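Local coordinates for fibrinogen-binding protein (Staphylococcus aureus subsp. aureus, PDB 3T49) that probably inhibits the complement C3 convertases of the human host, as a secreted virulence factor of the staphylococcal complement inhibitor (SCIN) family, at residues Ala6-Ala20 and Ile34-Lys46. Numbering follows the deposited sequence.
Sequences AEELRTLLNKSNVYA and IMMNEYRAKAALK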
loop_
_atom_site.group_PDB
_atom_site.type_symbol
_atom_site.label_atom_id
_atom_site.label_comp_id
_atom_site.label_asym_id
_atom_site.label_seq_id
_atom_site.Cartn_x
_atom_site.Cartn_y
_atom_site.Cartn_z
ATOM N N ALA A 6 -5.099 1.122 -12.845
ATOM C CA ALA A 6 -5.814 2.057 -11.958
ATOM C C ALA A 6 -6.827 1.368 -11.043
ATOM O O ALA A 6 -6.940 1.709 -9.847
ATOM C CB ALA A 6 -6.486 3.151 -12.774
ATOM N N GLU A 7 -7.563 0.394 -11.576
ATOM C CA GLU A 7 -8.565 -0.290 -10.788
ATOM C C GLU A 7 -7.881 -1.170 -9.747
ATOM O O GLU A 7 -8.296 -1.198 -8.581
ATOM C CB GLU A 7 -9.451 -1.167 -11.687
ATOM C CG GLU A 7 -10.488 -1.943 -10.875
ATOM C CD GLU A 7 -11.461 -2.751 -11.737
ATOM O OE1 GLU A 7 -11.313 -2.760 -12.982
ATOM O OE2 GLU A 7 -12.377 -3.377 -11.158
ATOM N N GLU A 8 -6.821 -1.844 -10.166
ATOM C CA GLU A 8 -6.071 -2.754 -9.288
ATOM C C GLU A 8 -5.488 -1.936 -8.135
ATOM O O GLU A 8 -5.542 -2.317 -6.954
ATOM C CB GLU A 8 -4.949 -3.473 -10.044
ATOM C CG GLU A 8 -5.425 -4.483 -11.107
ATOM C CD GLU A 8 -4.261 -5.103 -11.873
ATOM O OE1 GLU A 8 -3.210 -4.429 -12.007
ATOM O OE2 GLU A 8 -4.395 -6.259 -12.342
ATOM N N LEU A 9 -4.990 -0.753 -8.450
ATOM C CA LEU A 9 -4.365 0.088 -7.437
ATOM C C LEU A 9 -5.410 0.635 -6.480
ATOM O O LEU A 9 -5.175 0.663 -5.274
ATOM C CB LEU A 9 -3.576 1.198 -8.103
ATOM C CG LEU A 9 -2.836 2.137 -7.176
ATOM C CD1 LEU A 9 -1.911 1.402 -6.196
ATOM C CD2 LEU A 9 -2.067 3.153 -8.002
ATOM N N ARG A 10 -6.579 1.060 -6.953
ATOM C CA ARG A 10 -7.632 1.491 -6.054
ATOM C C ARG A 10 -8.058 0.361 -5.091
ATOM O O ARG A 10 -8.285 0.626 -3.905
ATOM C CB ARG A 10 -8.823 2.045 -6.874
ATOM C CG ARG A 10 -10.012 2.591 -6.035
ATOM C CD ARG A 10 -9.637 3.511 -4.869
ATOM N NE ARG A 10 -9.095 4.809 -5.294
ATOM C CZ ARG A 10 -8.739 5.797 -4.478
ATOM N NH1 ARG A 10 -8.826 5.646 -3.161
ATOM N NH2 ARG A 10 -8.264 6.935 -4.966
ATOM N N THR A 11 -8.170 -0.860 -5.597
ATOM C CA THR A 11 -8.523 -2.001 -4.753
ATOM C C THR A 11 -7.502 -2.143 -3.630
ATOM O O THR A 11 -7.870 -2.368 -2.471
ATOM C CB THR A 11 -8.631 -3.267 -5.576
ATOM O OG1 THR A 11 -9.767 -3.130 -6.460
ATOM C CG2 THR A 11 -8.830 -4.500 -4.701
ATOM N N LEU A 12 -6.218 -1.998 -3.945
ATOM C CA LEU A 12 -5.189 -2.063 -2.893
ATOM C C LEU A 12 -5.333 -0.914 -1.920
ATOM O O LEU A 12 -5.202 -1.113 -0.700
ATOM C CB LEU A 12 -3.782 -2.112 -3.491
ATOM C CG LEU A 12 -3.441 -3.410 -4.187
ATOM C CD1 LEU A 12 -2.249 -3.169 -5.106
ATOM C CD2 LEU A 12 -3.140 -4.539 -3.247
ATOM N N LEU A 13 -5.587 0.291 -2.427
ATOM C CA LEU A 13 -5.766 1.462 -1.562
ATOM C C LEU A 13 -6.937 1.292 -0.625
ATOM O O LEU A 13 -6.932 1.809 0.504
ATOM C CB LEU A 13 -5.980 2.725 -2.377
ATOM C CG LEU A 13 -4.733 3.380 -2.885
ATOM C CD1 LEU A 13 -5.143 4.561 -3.808
ATOM C CD2 LEU A 13 -3.892 3.868 -1.672
ATOM N N ASN A 14 -7.947 0.552 -1.068
ATOM C CA ASN A 14 -9.134 0.404 -0.230
ATOM C C ASN A 14 -8.843 -0.399 1.034
ATOM O O ASN A 14 -9.618 -0.337 1.970
ATOM C CB ASN A 14 -10.289 -0.247 -1.002
ATOM C CG ASN A 14 -10.925 0.687 -2.038
ATOM O OD1 ASN A 14 -10.755 1.889 -1.998
ATOM N ND2 ASN A 14 -11.671 0.086 -2.962
ATOM N N LYS A 15 -7.736 -1.141 1.052
ATOM C CA LYS A 15 -7.304 -1.880 2.249
ATOM C C LYS A 15 -6.250 -1.151 3.064
ATOM O O LYS A 15 -5.848 -1.634 4.121
ATOM C CB LYS A 15 -6.726 -3.237 1.848
ATOM C CG LYS A 15 -7.554 -3.998 0.865
ATOM C CD LYS A 15 -6.903 -5.358 0.584
ATOM C CE LYS A 15 -7.215 -5.867 -0.830
ATOM N NZ LYS A 15 -8.663 -5.875 -1.097
ATOM N N SER A 16 -5.786 -0.004 2.603
ATOM C CA SER A 16 -4.629 0.627 3.242
ATOM C C SER A 16 -4.855 1.078 4.674
ATOM O O SER A 16 -3.966 0.938 5.511
ATOM C CB SER A 16 -4.076 1.780 2.384
ATOM O OG SER A 16 -5.038 2.818 2.200
ATOM N N ASN A 17 -6.023 1.639 4.974
ATOM C CA ASN A 17 -6.253 2.081 6.356
ATOM C C ASN A 17 -6.383 0.913 7.338
ATOM O O ASN A 17 -5.944 0.975 8.467
ATOM C CB ASN A 17 -7.478 3.003 6.438
ATOM C CG ASN A 17 -7.267 4.334 5.728
ATOM O OD1 ASN A 17 -6.245 4.981 5.893
ATOM N ND2 ASN A 17 -8.230 4.727 4.916
ATOM N N VAL A 18 -6.997 -0.170 6.876
ATOM C CA VAL A 18 -7.098 -1.390 7.645
ATOM C C VAL A 18 -5.683 -1.910 7.952
ATOM O O VAL A 18 -5.356 -2.260 9.094
ATOM C CB VAL A 18 -7.948 -2.447 6.880
ATOM C CG1 VAL A 18 -7.681 -3.841 7.357
ATOM C CG2 VAL A 18 -9.441 -2.126 7.035
ATOM N N TYR A 19 -4.825 -1.992 6.939
ATOM C CA TYR A 19 -3.482 -2.469 7.167
ATOM C C TYR A 19 -2.707 -1.516 8.070
ATOM O O TYR A 19 -1.940 -1.984 8.902
ATOM C CB TYR A 19 -2.733 -2.724 5.833
ATOM C CG TYR A 19 -2.931 -4.128 5.315
ATOM C CD1 TYR A 19 -4.047 -4.473 4.572
ATOM C CD2 TYR A 19 -2.034 -5.129 5.637
ATOM C CE1 TYR A 19 -4.258 -5.777 4.135
ATOM C CE2 TYR A 19 -2.240 -6.421 5.215
ATOM C CZ TYR A 19 -3.341 -6.730 4.472
ATOM O OH TYR A 19 -3.560 -8.028 4.032
ATOM N N ALA A 20 -2.927 -0.213 7.949
ATOM C CA ALA A 20 -2.239 0.743 8.828
ATOM C C ALA A 20 -2.643 0.546 10.273
ATOM O O ALA A 20 -1.798 0.649 11.172
ATOM C CB ALA A 20 -2.503 2.190 8.377
ATOM N N ILE A 34 3.230 2.090 4.516
ATOM C CA ILE A 34 1.882 2.200 3.993
ATOM C C ILE A 34 1.526 3.663 3.670
ATOM O O ILE A 34 1.031 3.970 2.592
ATOM C CB ILE A 34 0.871 1.603 4.949
ATOM C CG1 ILE A 34 1.071 0.088 5.077
ATOM C CG2 ILE A 34 -0.539 1.914 4.450
ATOM C CD1 ILE A 34 0.376 -0.510 6.271
ATOM N N MET A 35 1.837 4.593 4.577
ATOM C CA MET A 35 1.450 6.000 4.392
ATOM C C MET A 35 2.171 6.631 3.227
ATOM O O MET A 35 1.585 7.398 2.463
ATOM C CB MET A 35 1.721 6.788 5.675
ATOM C CG MET A 35 0.950 6.303 6.884
ATOM S SD MET A 35 -0.844 6.273 6.651
ATOM C CE MET A 35 -1.156 7.993 6.316
ATOM N N MET A 36 3.457 6.295 3.051
ATOM C CA MET A 36 4.199 6.754 1.887
ATOM C C MET A 36 3.513 6.295 0.599
ATOM O O MET A 36 3.368 7.059 -0.364
ATOM C CB MET A 36 5.645 6.246 1.917
ATOM C CG MET A 36 6.440 6.537 0.661
ATOM S SD MET A 36 6.736 8.255 0.358
ATOM C CE MET A 36 8.150 8.515 1.423
ATOM N N ASN A 37 3.125 5.032 0.574
ATOM C CA ASN A 37 2.532 4.523 -0.643
ATOM C C ASN A 37 1.095 4.916 -0.850
ATOM O O ASN A 37 0.649 4.932 -1.987
ATOM C CB ASN A 37 2.778 3.048 -0.747
ATOM C CG ASN A 37 4.205 2.770 -1.152
ATOM O OD1 ASN A 37 4.590 3.013 -2.300
ATOM N ND2 ASN A 37 5.009 2.304 -0.213
ATOM N N GLU A 38 0.384 5.300 0.203
ATOM C CA GLU A 38 -0.910 5.928 0.026
ATOM C C GLU A 38 -0.723 7.201 -0.741
ATOM O O GLU A 38 -1.442 7.489 -1.698
ATOM C CB GLU A 38 -1.552 6.251 1.371
ATOM C CG GLU A 38 -2.059 5.029 2.096
ATOM C CD GLU A 38 -2.605 5.359 3.472
ATOM O OE1 GLU A 38 -2.724 6.561 3.829
ATOM O OE2 GLU A 38 -2.947 4.426 4.217
ATOM N N TYR A 39 0.246 8.001 -0.324
ATOM C CA TYR A 39 0.514 9.269 -0.998
ATOM C C TYR A 39 0.901 9.058 -2.456
ATOM O O TYR A 39 0.373 9.724 -3.359
ATOM C CB TYR A 39 1.626 10.026 -0.256
ATOM C CG TYR A 39 2.191 11.201 -1.007
ATOM C CD1 TYR A 39 1.517 12.391 -1.058
ATOM C CD2 TYR A 39 3.393 11.086 -1.682
ATOM C CE1 TYR A 39 2.040 13.486 -1.747
ATOM C CE2 TYR A 39 3.928 12.174 -2.376
ATOM C CZ TYR A 39 3.232 13.361 -2.402
ATOM O OH TYR A 39 3.741 14.450 -3.088
ATOM N N ARG A 40 1.829 8.139 -2.702
ATOM C CA ARG A 40 2.316 7.914 -4.059
ATOM C C ARG A 40 1.205 7.345 -4.933
ATOM O O ARG A 40 1.070 7.764 -6.079
ATOM C CB ARG A 40 3.509 6.964 -4.037
ATOM C CG ARG A 40 4.756 7.563 -3.434
ATOM C CD ARG A 40 5.903 6.592 -3.475
ATOM N NE ARG A 40 7.129 7.268 -3.070
ATOM C CZ ARG A 40 8.223 6.646 -2.661
ATOM N NH1 ARG A 40 8.231 5.335 -2.562
ATOM N NH2 ARG A 40 9.299 7.344 -2.317
ATOM N N ALA A 41 0.415 6.416 -4.410
ATOM C CA ALA A 41 -0.703 5.820 -5.180
ATOM C C ALA A 41 -1.748 6.854 -5.531
ATOM O O ALA A 41 -2.206 6.937 -6.689
ATOM C CB ALA A 41 -1.359 4.706 -4.410
ATOM N N LYS A 42 -2.143 7.660 -4.555
ATOM C CA LYS A 42 -3.183 8.651 -4.819
ATOM C C LYS A 42 -2.725 9.680 -5.818
ATOM O O LYS A 42 -3.506 10.073 -6.698
ATOM C CB LYS A 42 -3.657 9.286 -3.515
ATOM C CG LYS A 42 -4.350 8.310 -2.632
ATOM C CD LYS A 42 -4.782 8.886 -1.291
ATOM C CE LYS A 42 -5.485 7.818 -0.482
ATOM N NZ LYS A 42 -6.084 8.308 0.790
ATOM N N ALA A 43 -1.477 10.107 -5.733
ATOM C CA ALA A 43 -0.933 11.066 -6.698
ATOM C C ALA A 43 -0.817 10.453 -8.077
ATOM O O ALA A 43 -1.105 11.137 -9.074
ATOM C CB ALA A 43 0.424 11.570 -6.232
ATOM N N ALA A 44 -0.415 9.194 -8.152
ATOM C CA ALA A 44 -0.259 8.513 -9.439
ATOM C C ALA A 44 -1.598 8.361 -10.125
ATOM O O ALA A 44 -1.704 8.556 -11.349
ATOM C CB ALA A 44 0.364 7.184 -9.241
ATOM N N LEU A 45 -2.625 8.031 -9.366
ATOM C CA LEU A 45 -3.971 7.955 -9.956
ATOM C C LEU A 45 -4.411 9.315 -10.503
ATOM O O LEU A 45 -4.869 9.416 -11.631
ATOM C CB LEU A 45 -4.973 7.423 -8.945
ATOM C CG LEU A 45 -4.841 5.937 -8.585
ATOM C CD1 LEU A 45 -5.584 5.649 -7.339
ATOM C CD2 LEU A 45 -5.332 5.087 -9.745
ATOM N N LYS A 46 -4.219 10.374 -9.741
ATOM C CA LYS A 46 -4.689 11.702 -10.123
ATOM C C LYS A 46 -3.978 12.212 -11.383
ATOM O O LYS A 46 -4.549 13.020 -12.166
ATOM C CB LYS A 46 -4.453 12.640 -8.931
ATOM C CG LYS A 46 -4.954 14.047 -9.089
ATOM C CD LYS A 46 -5.163 14.671 -7.712
ATOM C CE LYS A 46 -6.231 13.899 -6.917
ATOM N NZ LYS A 46 -6.712 14.628 -5.704
HETATM O O HOH W 1 -5.681 5.689 2.300
HETATM O O HOH W 2 -3.883 5.052 6.638
#
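L13 and L45 are interlocking knobs: L13 fills the hollow formed by E38, A41, K42 and L45 on helix 28-47, while L45 enters the one bounded by A6, L9, R10 and L13. Their methyls meet tip to tip, CD1 of L13 lying 3.7 Å from CD1 of L45. A41 forms the floor of the first hollow; its small CB lets both L9 and L13 settle close, with L13 CD2 3.8 Å from A41 CB. L9 turns its CG anti to the backbone N (chi1 -178°), which carries CD1 onto A41 CB and CD2 toward L45 CG. At the far end A6 is small enough for L45 CD2 to pack 3.8 Å from A6 CB. R10 bends at chi2 and chi3, so one face of its guanidinium covers CD1 of L13, 3.8 Å from the plane, and NH2 also reaches L45 CD1, while the charge stays at the exposed border. Beyond the leucines the chain turns, and S16 OG, in one of its two conformers, donates a 2.7 Å hydrogen bond to L13 O, which also accepts from S16 N. In that conformer a water links S16 OG to K42 NZ; another gives hydrogen bonds to both N17 OD1 and E38 OE2. Branched I34 lies along helix 16-22, CG2 at S16 and CD1 against the Y19-A20 backbone, 3.7 Å from A20 N. The short axes 6-13 and 34-46 run roughly antiparallel, 10.5 Å apart at 148°. Helices 5-13 and 16-22 together, 28-47 and 50-72 make the three-helix bundle of the SCIN fold; on helix 50-72, Y64 stacks on Y19 and binds L12 O, D68 holds Y19 OH, and A59 and S52 touch N37 and A44.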